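PDB 1FNN: CELL division control protein 6 from Pyrobaculum aerophilum, which binds ADP and magnesium as an AAA+ ATPase of the Cdc6/Cdc18 family and is probably involved in the regulation of DNA replication. Local coordinates for residues L64-L67 and Y68-K71; R85-T88 and A89-E93; I284-P287 and L288-L292; T381-I384 and K385-L388. One frame throughout, in Å; residues are numbered along the deposited sequence.

Contact 1 (L64-L67 and Y68-K71); sequences LWEL and YKDK
K71 reaches back to L67 and donates from NZ to L67 O at 2.8 Å. The ammonium lies 27° out of the carbonyl plane. Its chain bends at chi3 and chi4 to make this return. A water also sits on L67 O, weakly, and takes the N-H of D70, so the carbonyl has two partners. Y68 N bonds to W65 O at 3.0 Å, an i to i+3 spacing. Its bond to L64 O is weak, as is that of K69 N to W65 O. A type I turn runs from Y68 to K71.

W65 and K69 cross at about a right angle. K69 CA stands over one face of the indole, toward its rim, as a CH-pi contact 4.3 Å from the six-membered ring centroid. K69 CG lies 3.2 Å from W65 NE1. With an alanine in place of W65, the K69 backbone and CG would probably lose this flat support and F76 its stacking partner. L64 CD2 packs on Y68 CE2 at 3.9 Å.

Y68 OH bonds to D30 and R38. L64 packs on L26, L33 and L37 of helix 23-38, and Y68 on L37. W65 stacks on F76 of strand 75-80.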
loop_
_atom_site.group_PDB
_atom_site.type_symbol
_atom_site.label_atom_id
_atom_site.label_comp_id
_atom_site.label_asym_id
_atom_site.label_seq_id
_atom_site.Cartn_x
_atom_site.Cartn_y
_atom_site.Cartn_z
ATOM N N LEU A 64 6.840 2.859 -15.620
ATOM C CA LEU A 64 6.589 2.986 -17.074
ATOM C C LEU A 64 7.394 4.172 -17.638
ATOM O O LEU A 64 8.019 4.050 -18.697
ATOM C CB LEU A 64 5.106 3.189 -17.315
ATOM C CG LEU A 64 4.461 3.113 -18.705
ATOM C CD1 LEU A 64 4.507 4.450 -19.412
ATOM C CD2 LEU A 64 5.021 1.992 -19.560
ATOM N N TRP A 65 7.255 5.335 -17.041
ATOM C CA TRP A 65 8.017 6.518 -17.508
ATOM C C TRP A 65 9.511 6.253 -17.575
ATOM O O TRP A 65 10.252 6.650 -18.504
ATOM C CB TRP A 65 7.751 7.755 -16.636
ATOM C CG TRP A 65 8.586 8.917 -17.148
ATOM C CD1 TRP A 65 9.639 9.523 -16.513
ATOM C CD2 TRP A 65 8.416 9.577 -18.404
ATOM N NE1 TRP A 65 10.112 10.524 -17.324
ATOM C CE2 TRP A 65 9.409 10.592 -18.478
ATOM C CE3 TRP A 65 7.528 9.406 -19.469
ATOM C CZ2 TRP A 65 9.525 11.427 -19.582
ATOM C CZ3 TRP A 65 7.655 10.259 -20.572
ATOM C CH2 TRP A 65 8.645 11.252 -20.612
ATOM N N GLU A 66 10.063 5.611 -16.529
ATOM C CA GLU A 66 11.464 5.309 -16.432
ATOM C C GLU A 66 11.884 4.474 -17.654
ATOM O O GLU A 66 12.942 4.789 -18.233
ATOM C CB GLU A 66 11.778 4.557 -15.138
ATOM C CG GLU A 66 13.225 4.210 -14.848
ATOM C CD GLU A 66 13.174 3.352 -13.561
ATOM O OE1 GLU A 66 12.858 3.859 -12.476
ATOM O OE2 GLU A 66 13.462 2.176 -13.721
ATOM N N LEU A 67 11.038 3.571 -18.124
ATOM C CA LEU A 67 11.422 2.757 -19.272
ATOM C C LEU A 67 11.385 3.531 -20.593
ATOM O O LEU A 67 11.927 3.050 -21.577
ATOM C CB LEU A 67 10.491 1.556 -19.365
ATOM C CG LEU A 67 10.566 0.598 -18.167
ATOM C CD1 LEU A 67 9.479 -0.461 -18.220
ATOM C CD2 LEU A 67 11.952 -0.033 -18.070
ATOM N N TYR A 68 10.607 4.603 -20.682
ATOM C CA TYR A 68 10.398 5.331 -21.922
ATOM C C TYR A 68 11.074 6.693 -21.966
ATOM O O TYR A 68 11.180 7.283 -23.042
ATOM C CB TYR A 68 8.896 5.574 -22.152
ATOM C CG TYR A 68 8.315 4.349 -22.838
ATOM C CD1 TYR A 68 8.367 4.230 -24.218
ATOM C CD2 TYR A 68 7.731 3.323 -22.101
ATOM C CE1 TYR A 68 7.848 3.123 -24.868
ATOM C CE2 TYR A 68 7.209 2.200 -22.733
ATOM C CZ TYR A 68 7.269 2.110 -24.110
ATOM O OH TYR A 68 6.752 1.005 -24.742
ATOM N N LYS A 69 11.642 7.121 -20.867
ATOM C CA LYS A 69 12.172 8.440 -20.598
ATOM C C LYS A 69 13.159 8.889 -21.708
ATOM O O LYS A 69 13.130 10.030 -22.170
ATOM C CB LYS A 69 13.052 8.290 -19.345
ATOM C CG LYS A 69 12.859 9.193 -18.184
ATOM C CD LYS A 69 13.971 9.160 -17.158
ATOM C CE LYS A 69 14.660 7.840 -16.913
ATOM N NZ LYS A 69 15.764 8.009 -15.921
ATOM N N ASP A 70 14.005 7.971 -22.133
ATOM C CA ASP A 70 15.027 8.375 -23.118
ATOM C C ASP A 70 14.639 8.041 -24.539
ATOM O O ASP A 70 15.490 8.065 -25.422
ATOM C CB ASP A 70 16.360 7.724 -22.702
ATOM C CG ASP A 70 16.789 8.343 -21.373
ATOM O OD1 ASP A 70 16.819 9.584 -21.296
ATOM O OD2 ASP A 70 17.085 7.596 -20.423
ATOM N N LYS A 71 13.431 7.518 -24.753
ATOM C CA LYS A 71 12.950 6.997 -26.006
ATOM C C LYS A 71 11.699 7.711 -26.491
ATOM O O LYS A 71 10.953 7.166 -27.315
ATOM C CB LYS A 71 12.565 5.513 -25.865
ATOM C CG LYS A 71 13.497 4.675 -25.038
ATOM C CD LYS A 71 13.506 3.194 -25.328
ATOM C CE LYS A 71 12.136 2.564 -25.388
ATOM N NZ LYS A 71 11.253 2.982 -24.270
HETATM O O HOH W 1 14.202 5.152 -21.661
#

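Contact 2 (R85-T88 and A89-E93); sequences RNFT and AIIGE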
loop_
_atom_site.group_PDB
_atom_site.type_symbol
_atom_site.label_atom_id
_atom_site.label_comp_id
_atom_site.label_asym_id
_atom_site.label_seq_id
_atom_site.Cartn_x
_atom_site.Cartn_y
_atom_site.Cartn_z
ATOM N N ARG A 85 -5.592 20.779 -6.634
ATOM C CA ARG A 85 -6.968 20.294 -6.719
ATOM C C ARG A 85 -7.919 21.091 -7.580
ATOM O O ARG A 85 -8.797 20.493 -8.224
ATOM C CB ARG A 85 -7.573 20.217 -5.305
ATOM C CG ARG A 85 -6.870 19.164 -4.465
ATOM C CD ARG A 85 -7.483 19.008 -3.079
ATOM N NE ARG A 85 -6.665 18.122 -2.267
ATOM C CZ ARG A 85 -6.986 17.630 -1.078
ATOM N NH1 ARG A 85 -8.148 17.932 -0.516
ATOM N NH2 ARG A 85 -6.137 16.829 -0.446
ATOM N N ASN A 86 -7.732 22.403 -7.616
ATOM C CA ASN A 86 -8.644 23.214 -8.431
ATOM C C ASN A 86 -7.938 23.529 -9.739
ATOM O O ASN A 86 -6.752 23.227 -9.841
ATOM C CB ASN A 86 -9.041 24.489 -7.681
ATOM C CG ASN A 86 -7.791 25.231 -7.226
ATOM O OD1 ASN A 86 -7.051 25.738 -8.072
ATOM N ND2 ASN A 86 -7.591 25.272 -5.920
ATOM N N PHE A 87 -8.690 24.010 -10.713
ATOM C CA PHE A 87 -8.240 24.335 -12.032
ATOM C C PHE A 87 -6.987 25.215 -12.034
ATOM O O PHE A 87 -6.065 24.972 -12.811
ATOM C CB PHE A 87 -9.338 25.065 -12.861
ATOM C CG PHE A 87 -8.834 25.206 -14.283
ATOM C CD1 PHE A 87 -8.875 24.110 -15.136
ATOM C CD2 PHE A 87 -8.324 26.397 -14.763
ATOM C CE1 PHE A 87 -8.419 24.206 -16.430
ATOM C CE2 PHE A 87 -7.866 26.489 -16.064
ATOM C CZ PHE A 87 -7.911 25.403 -16.900
ATOM N N THR A 88 -7.005 26.288 -11.251
ATOM C CA THR A 88 -5.902 27.228 -11.196
ATOM C C THR A 88 -4.625 26.574 -10.692
ATOM O O THR A 88 -3.550 26.864 -11.215
ATOM C CB THR A 88 -6.263 28.441 -10.300
ATOM O OG1 THR A 88 -7.371 29.105 -10.931
ATOM C CG2 THR A 88 -5.112 29.419 -10.183
ATOM N N ALA A 89 -4.713 25.779 -9.630
ATOM C CA ALA A 89 -3.544 25.082 -9.111
ATOM C C ALA A 89 -3.000 24.098 -10.150
ATOM O O ALA A 89 -1.788 23.982 -10.287
ATOM C CB ALA A 89 -3.882 24.355 -7.812
ATOM N N ILE A 90 -3.849 23.313 -10.787
ATOM C CA ILE A 90 -3.410 22.303 -11.757
ATOM C C ILE A 90 -2.830 22.906 -13.027
ATOM O O ILE A 90 -1.731 22.556 -13.474
ATOM C CB ILE A 90 -4.588 21.383 -12.134
ATOM C CG1 ILE A 90 -5.013 20.561 -10.917
ATOM C CG2 ILE A 90 -4.185 20.449 -13.282
ATOM C CD1 ILE A 90 -6.441 20.039 -11.015
ATOM N N ILE A 91 -3.551 23.871 -13.621
ATOM C CA ILE A 91 -3.022 24.530 -14.822
ATOM C C ILE A 91 -1.712 25.229 -14.531
ATOM O O ILE A 91 -0.798 25.285 -15.383
ATOM C CB ILE A 91 -4.076 25.480 -15.440
ATOM C CG1 ILE A 91 -3.761 25.729 -16.917
ATOM C CG2 ILE A 91 -4.154 26.794 -14.702
ATOM C CD1 ILE A 91 -4.092 24.542 -17.802
ATOM N N GLY A 92 -1.570 25.835 -13.346
ATOM C CA GLY A 92 -0.318 26.416 -12.924
ATOM C C GLY A 92 0.819 25.395 -12.869
ATOM O O GLY A 92 1.957 25.691 -13.272
ATOM N N GLU A 93 0.561 24.202 -12.315
ATOM C CA GLU A 93 1.604 23.181 -12.244
ATOM C C GLU A 93 1.922 22.622 -13.629
ATOM O O GLU A 93 3.099 22.543 -14.001
ATOM C CB GLU A 93 1.229 22.078 -11.249
ATOM C CG GLU A 93 2.245 20.942 -11.167
ATOM C CD GLU A 93 3.621 21.402 -10.715
ATOM O OE1 GLU A 93 3.707 22.584 -10.294
ATOM O OE2 GLU A 93 4.590 20.596 -10.781
#
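A89 N donates to N86 OD1 at 2.8 Å, the capping bond at the start of helix 87-97. N86 CG sits between its backbone N and carbonyl carbon (chi1 53°), which swings OD1 over the first turn. The bond is nearly straight, 166° at the hydrogen. The methyl of A89 rests against the same oxygen.

I90 follows with N bonded to N86 O at 3.1 Å, the first i to i+4 bond of the helix. I90 CD1 folds back to within 3.4 Å of N86 O and also touches R85 O. I91 N bonds to F87 O at 2.9 Å. The I91 side chain lies over one face of the F87 ring. Its CB stands 3.9 Å above the ring plane, toward the rim, and CG2 meets F87 CE2 at 4.0 Å. Replacing F87 by a serine is likely to strip I91 of its ring cover and open a gap toward F112 and L113. G92 N closes the next turn on T88 O at 3.1 Å.

F87 and I91 pack on helix 109-122. I90 packs on I79 of strand 75-80, an outer strand of the parallel sheet, and on I141 and F145 of helix 139-148.

Contact 3 (I284-P287 and L288-L292); sequences IGLP and LHEKL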
loop_
_atom_site.group_PDB
_atom_site.type_symbol
_atom_site.label_atom_id
_atom_site.label_comp_id
_atom_site.label_asym_id
_atom_site.label_seq_id
_atom_site.Cartn_x
_atom_site.Cartn_y
_atom_site.Cartn_z
ATOM N N ILE A 284 -12.347 -8.478 25.979
ATOM C CA ILE A 284 -13.265 -8.676 27.111
ATOM C C ILE A 284 -14.296 -9.763 26.816
ATOM O O ILE A 284 -14.541 -10.639 27.654
ATOM C CB ILE A 284 -13.948 -7.333 27.473
ATOM C CG1 ILE A 284 -12.982 -6.448 28.260
ATOM C CG2 ILE A 284 -15.230 -7.553 28.270
ATOM C CD1 ILE A 284 -13.496 -5.050 28.521
ATOM N N GLY A 285 -14.840 -9.728 25.612
ATOM C CA GLY A 285 -15.785 -10.682 25.104
ATOM C C GLY A 285 -15.282 -12.090 24.852
ATOM O O GLY A 285 -16.150 -12.957 24.745
ATOM N N LEU A 286 -13.994 -12.400 24.752
ATOM C CA LEU A 286 -13.588 -13.782 24.522
ATOM C C LEU A 286 -14.085 -14.614 25.719
ATOM O O LEU A 286 -13.890 -14.210 26.880
ATOM C CB LEU A 286 -12.059 -13.898 24.406
ATOM C CG LEU A 286 -11.457 -12.936 23.337
ATOM C CD1 LEU A 286 -9.950 -13.068 23.257
ATOM C CD2 LEU A 286 -12.108 -13.098 21.971
ATOM N N PRO A 287 -14.381 -15.862 25.443
ATOM C CA PRO A 287 -14.647 -16.844 26.485
ATOM C C PRO A 287 -13.416 -16.985 27.350
ATOM O O PRO A 287 -12.286 -16.881 26.795
ATOM C CB PRO A 287 -14.821 -18.163 25.738
ATOM C CG PRO A 287 -15.353 -17.740 24.406
ATOM C CD PRO A 287 -14.701 -16.404 24.094
ATOM N N LEU A 288 -13.607 -17.420 28.601
ATOM C CA LEU A 288 -12.504 -17.668 29.497
ATOM C C LEU A 288 -11.340 -18.454 28.908
ATOM O O LEU A 288 -10.170 -18.097 29.050
ATOM C CB LEU A 288 -12.939 -18.425 30.781
ATOM C CG LEU A 288 -11.883 -18.787 31.797
ATOM C CD1 LEU A 288 -11.143 -17.560 32.328
ATOM C CD2 LEU A 288 -12.465 -19.563 32.999
ATOM N N HIS A 289 -11.549 -19.666 28.420
ATOM C CA HIS A 289 -10.495 -20.520 27.922
ATOM C C HIS A 289 -9.804 -19.949 26.659
ATOM O O HIS A 289 -8.700 -20.375 26.406
ATOM C CB HIS A 289 -11.023 -21.953 27.700
ATOM C CG HIS A 289 -10.926 -22.593 29.072
ATOM N ND1 HIS A 289 -9.804 -23.275 29.486
ATOM C CD2 HIS A 289 -11.820 -22.632 30.098
ATOM C CE1 HIS A 289 -10.016 -23.715 30.720
ATOM N NE2 HIS A 289 -11.222 -23.338 31.105
ATOM N N GLU A 290 -10.476 -19.180 25.848
ATOM C CA GLU A 290 -9.859 -18.487 24.711
ATOM C C GLU A 290 -8.918 -17.397 25.218
ATOM O O GLU A 290 -7.854 -17.180 24.634
ATOM C CB GLU A 290 -10.924 -17.898 23.790
ATOM C CG GLU A 290 -10.353 -17.219 22.523
ATOM C CD GLU A 290 -11.412 -16.958 21.474
ATOM O OE1 GLU A 290 -11.149 -16.202 20.512
ATOM O OE2 GLU A 290 -12.547 -17.495 21.568
ATOM N N LYS A 291 -9.266 -16.672 26.289
ATOM C CA LYS A 291 -8.370 -15.790 26.999
ATOM C C LYS A 291 -7.144 -16.510 27.529
ATOM O O LYS A 291 -6.006 -16.076 27.361
ATOM C CB LYS A 291 -8.970 -15.043 28.221
ATOM C CG LYS A 291 -10.065 -14.040 27.819
ATOM C CD LYS A 291 -10.398 -13.230 29.064
ATOM C CE LYS A 291 -11.262 -12.026 28.874
ATOM N NZ LYS A 291 -12.696 -12.367 28.658
ATOM N N LEU A 292 -7.316 -17.654 28.176
ATOM C CA LEU A 292 -6.249 -18.456 28.713
ATOM C C LEU A 292 -5.360 -18.955 27.561
ATOM O O LEU A 292 -4.139 -18.967 27.716
ATOM C CB LEU A 292 -6.822 -19.690 29.489
ATOM C CG LEU A 292 -7.558 -19.290 30.813
ATOM C CD1 LEU A 292 -8.304 -20.508 31.391
ATOM C CD2 LEU A 292 -6.560 -18.752 31.823
#
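K291 NZ donates to two backbone carbonyls, I284 O of helix 280-285 at 2.7 Å and L286 O in the turn at 2.8 Å. The two bonds differ in approach. NZ lies in the carbonyl plane of L286, but 45° above that of I284. The chain runs extended as far as CE and then bends at chi4 (75°), which turns the ammonium to the carbonyls. This gives the buried amine two firm acceptors. The lysine thus bridges helix 280-285 and the start of helix 288-304. K291 N donates to P287 O at 3.1 Å, nearly along the C=O axis. P287 stands at the N-cap position and its carbonyl opens the first turn of the new helix. H289 bonds outward, from ND1 to Y318 OH and from NE2 to E327 OE1.

Two charge effects come from outside. E387 of helix 373-387 adds a long, weak ion pair to K291 NZ. E290 OE1 has the like charge of D341 close by, so the pair may raise the proton affinity of one of them.

The rest is packing. E290 extends with CG anti to its backbone N (chi1 -177°), which carries the carboxylate back beside L286 and P287. L286 crosses it at about a right angle, with CD2 3.6 Å from E290 OE1. P287 CD comes within 3.5 Å of E290 OE2. L286 CB meets K291 CG at 4.0 Å. L286 and E290 both pack on L342 of helix 332-344.

This is a short helix-to-helix corner with a proline at the N-cap, at the start of the C-terminal winged helix domain.

Contact 4 (T381-I384 and K385-L388); sequences TKLI and KEEL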
loop_
_atom_site.group_PDB
_atom_site.type_symbol
_atom_site.label_atom_id
_atom_site.label_comp_id
_atom_site.label_asym_id
_atom_site.label_seq_id
_atom_site.Cartn_x
_atom_site.Cartn_y
_atom_site.Cartn_z
ATOM N N THR A 381 -4.156 -10.737 31.388
ATOM C CA THR A 381 -4.050 -11.191 32.783
ATOM C C THR A 381 -5.033 -10.477 33.701
ATOM O O THR A 381 -5.723 -11.102 34.541
ATOM C CB THR A 381 -2.604 -10.984 33.250
ATOM O OG1 THR A 381 -1.779 -11.932 32.555
ATOM C CG2 THR A 381 -2.365 -11.240 34.727
ATOM N N LYS A 382 -5.141 -9.160 33.546
ATOM C CA LYS A 382 -6.129 -8.403 34.306
ATOM C C LYS A 382 -7.529 -9.014 34.086
ATOM O O LYS A 382 -8.344 -9.019 35.019
ATOM C CB LYS A 382 -6.169 -6.944 33.900
ATOM C CG LYS A 382 -6.879 -5.958 34.780
ATOM C CD LYS A 382 -7.780 -4.986 34.054
ATOM C CE LYS A 382 -7.282 -4.433 32.741
ATOM N NZ LYS A 382 -8.248 -3.522 32.075
ATOM N N LEU A 383 -7.948 -9.144 32.818
ATOM C CA LEU A 383 -9.262 -9.655 32.489
ATOM C C LEU A 383 -9.500 -11.070 33.015
ATOM O O LEU A 383 -10.609 -11.339 33.460
ATOM C CB LEU A 383 -9.538 -9.605 30.983
ATOM C CG LEU A 383 -9.413 -8.186 30.382
ATOM C CD1 LEU A 383 -9.457 -8.279 28.845
ATOM C CD2 LEU A 383 -10.500 -7.250 30.870
ATOM N N ILE A 384 -8.537 -11.958 32.916
ATOM C CA ILE A 384 -8.686 -13.310 33.442
ATOM C C ILE A 384 -8.886 -13.286 34.971
ATOM O O ILE A 384 -9.776 -13.942 35.549
ATOM C CB ILE A 384 -7.476 -14.140 33.084
ATOM C CG1 ILE A 384 -7.447 -14.309 31.531
ATOM C CG2 ILE A 384 -7.513 -15.485 33.820
ATOM C CD1 ILE A 384 -6.169 -14.988 31.110
ATOM N N LYS A 385 -8.074 -12.487 35.640
ATOM C CA LYS A 385 -8.118 -12.329 37.078
ATOM C C LYS A 385 -9.477 -11.815 37.504
ATOM O O LYS A 385 -9.950 -12.340 38.543
ATOM C CB LYS A 385 -7.001 -11.440 37.662
ATOM C CG LYS A 385 -5.699 -12.267 37.573
ATOM C CD LYS A 385 -4.523 -11.493 38.165
ATOM C CE LYS A 385 -3.284 -12.398 38.068
ATOM N NZ LYS A 385 -2.025 -11.610 38.242
ATOM N N GLU A 386 -10.020 -10.834 36.777
ATOM C CA GLU A 386 -11.327 -10.347 37.156
ATOM C C GLU A 386 -12.391 -11.431 36.991
ATOM O O GLU A 386 -13.395 -11.465 37.725
ATOM C CB GLU A 386 -11.683 -9.035 36.493
ATOM C CG GLU A 386 -12.388 -8.901 35.193
ATOM C CD GLU A 386 -12.475 -7.489 34.632
ATOM O OE1 GLU A 386 -11.491 -6.719 34.686
ATOM O OE2 GLU A 386 -13.558 -7.131 34.117
ATOM N N GLU A 387 -12.373 -12.169 35.871
ATOM C CA GLU A 387 -13.412 -13.194 35.644
ATOM C C GLU A 387 -13.268 -14.274 36.708
ATOM O O GLU A 387 -14.274 -14.859 37.156
ATOM C CB GLU A 387 -13.295 -13.702 34.221
ATOM C CG GLU A 387 -13.917 -14.972 33.711
ATOM C CD GLU A 387 -14.087 -14.918 32.183
ATOM O OE1 GLU A 387 -13.215 -14.333 31.496
ATOM O OE2 GLU A 387 -15.084 -15.440 31.665
ATOM N N LEU A 388 -12.065 -14.587 37.158
ATOM C CA LEU A 388 -11.873 -15.668 38.122
ATOM C C LEU A 388 -11.724 -15.229 39.572
ATOM O O LEU A 388 -11.297 -16.014 40.418
ATOM C CB LEU A 388 -10.586 -16.407 37.682
ATOM C CG LEU A 388 -10.735 -17.156 36.348
ATOM C CD1 LEU A 388 -9.440 -17.918 36.059
ATOM C CD2 LEU A 388 -11.884 -18.187 36.452
#
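K385 CG is anti to its carbonyl carbon (chi1 -73°), and its chain then runs fully extended back along the helix, beside T381 one turn earlier. With CG2 anti to the backbone N, the T381 methyl is turned toward the end of that chain. This is the last stretch of helix 373-387, the final helix of the C-terminal winged helix region, with its backbone bonded i to i+4. K385 CE meets T381 CG2 at 3.7 Å, and K385 NZ touches the same methyl. The polar end of T381 turns elsewhere, to E377 O.

K385 N bonds to T381 O at 2.9 Å, E386 N to K382 O at 3.0 Å and E387 N to L383 O at 3.1 Å. K382 and E386 run the same way, but their charged ends do not meet. NZ of K382 is 5.2 Å from E386 OE1 and makes its salt bridge with E280 instead. E386 OE1 lies 4.0 Å from the methyl CD2 of L383.

The buried side faces the rest of the C-terminal region. L383 packs on L283 and I284 of helix 280-285, and I384 on L295 of helix 288-304. Y325 lies against T381, I384 and K385.

L388 is the first residue to leave helical angles. Its N still bonds to I384 O at 2.9 Å, and its CD1 rests 3.8 Å from I384 CG2.

How the contacts relate
All four contacts are local, and they follow one another along the chain without nesting or crossing. Contact 1 lies where helix 57-68 gives way to the loop before strand 75-80. Contact 2 opens helix 87-97 after that strand. Both lie in the AAA domain, on its parallel sheet, with centres about 26 Å apart. Contact 3 forms the corner between helices 280-285 and 288-304, beyond the chain's centre. Contact 4 ends helix 373-387. Contacts 3 and 4 touch, although some 90 residues separate them. K291 CE packs on L383 CB at 3.6 Å, and K291 CB on I384 CG1 at 3.7 Å. The last helix is thus tied to the first two helices of the C-terminal region.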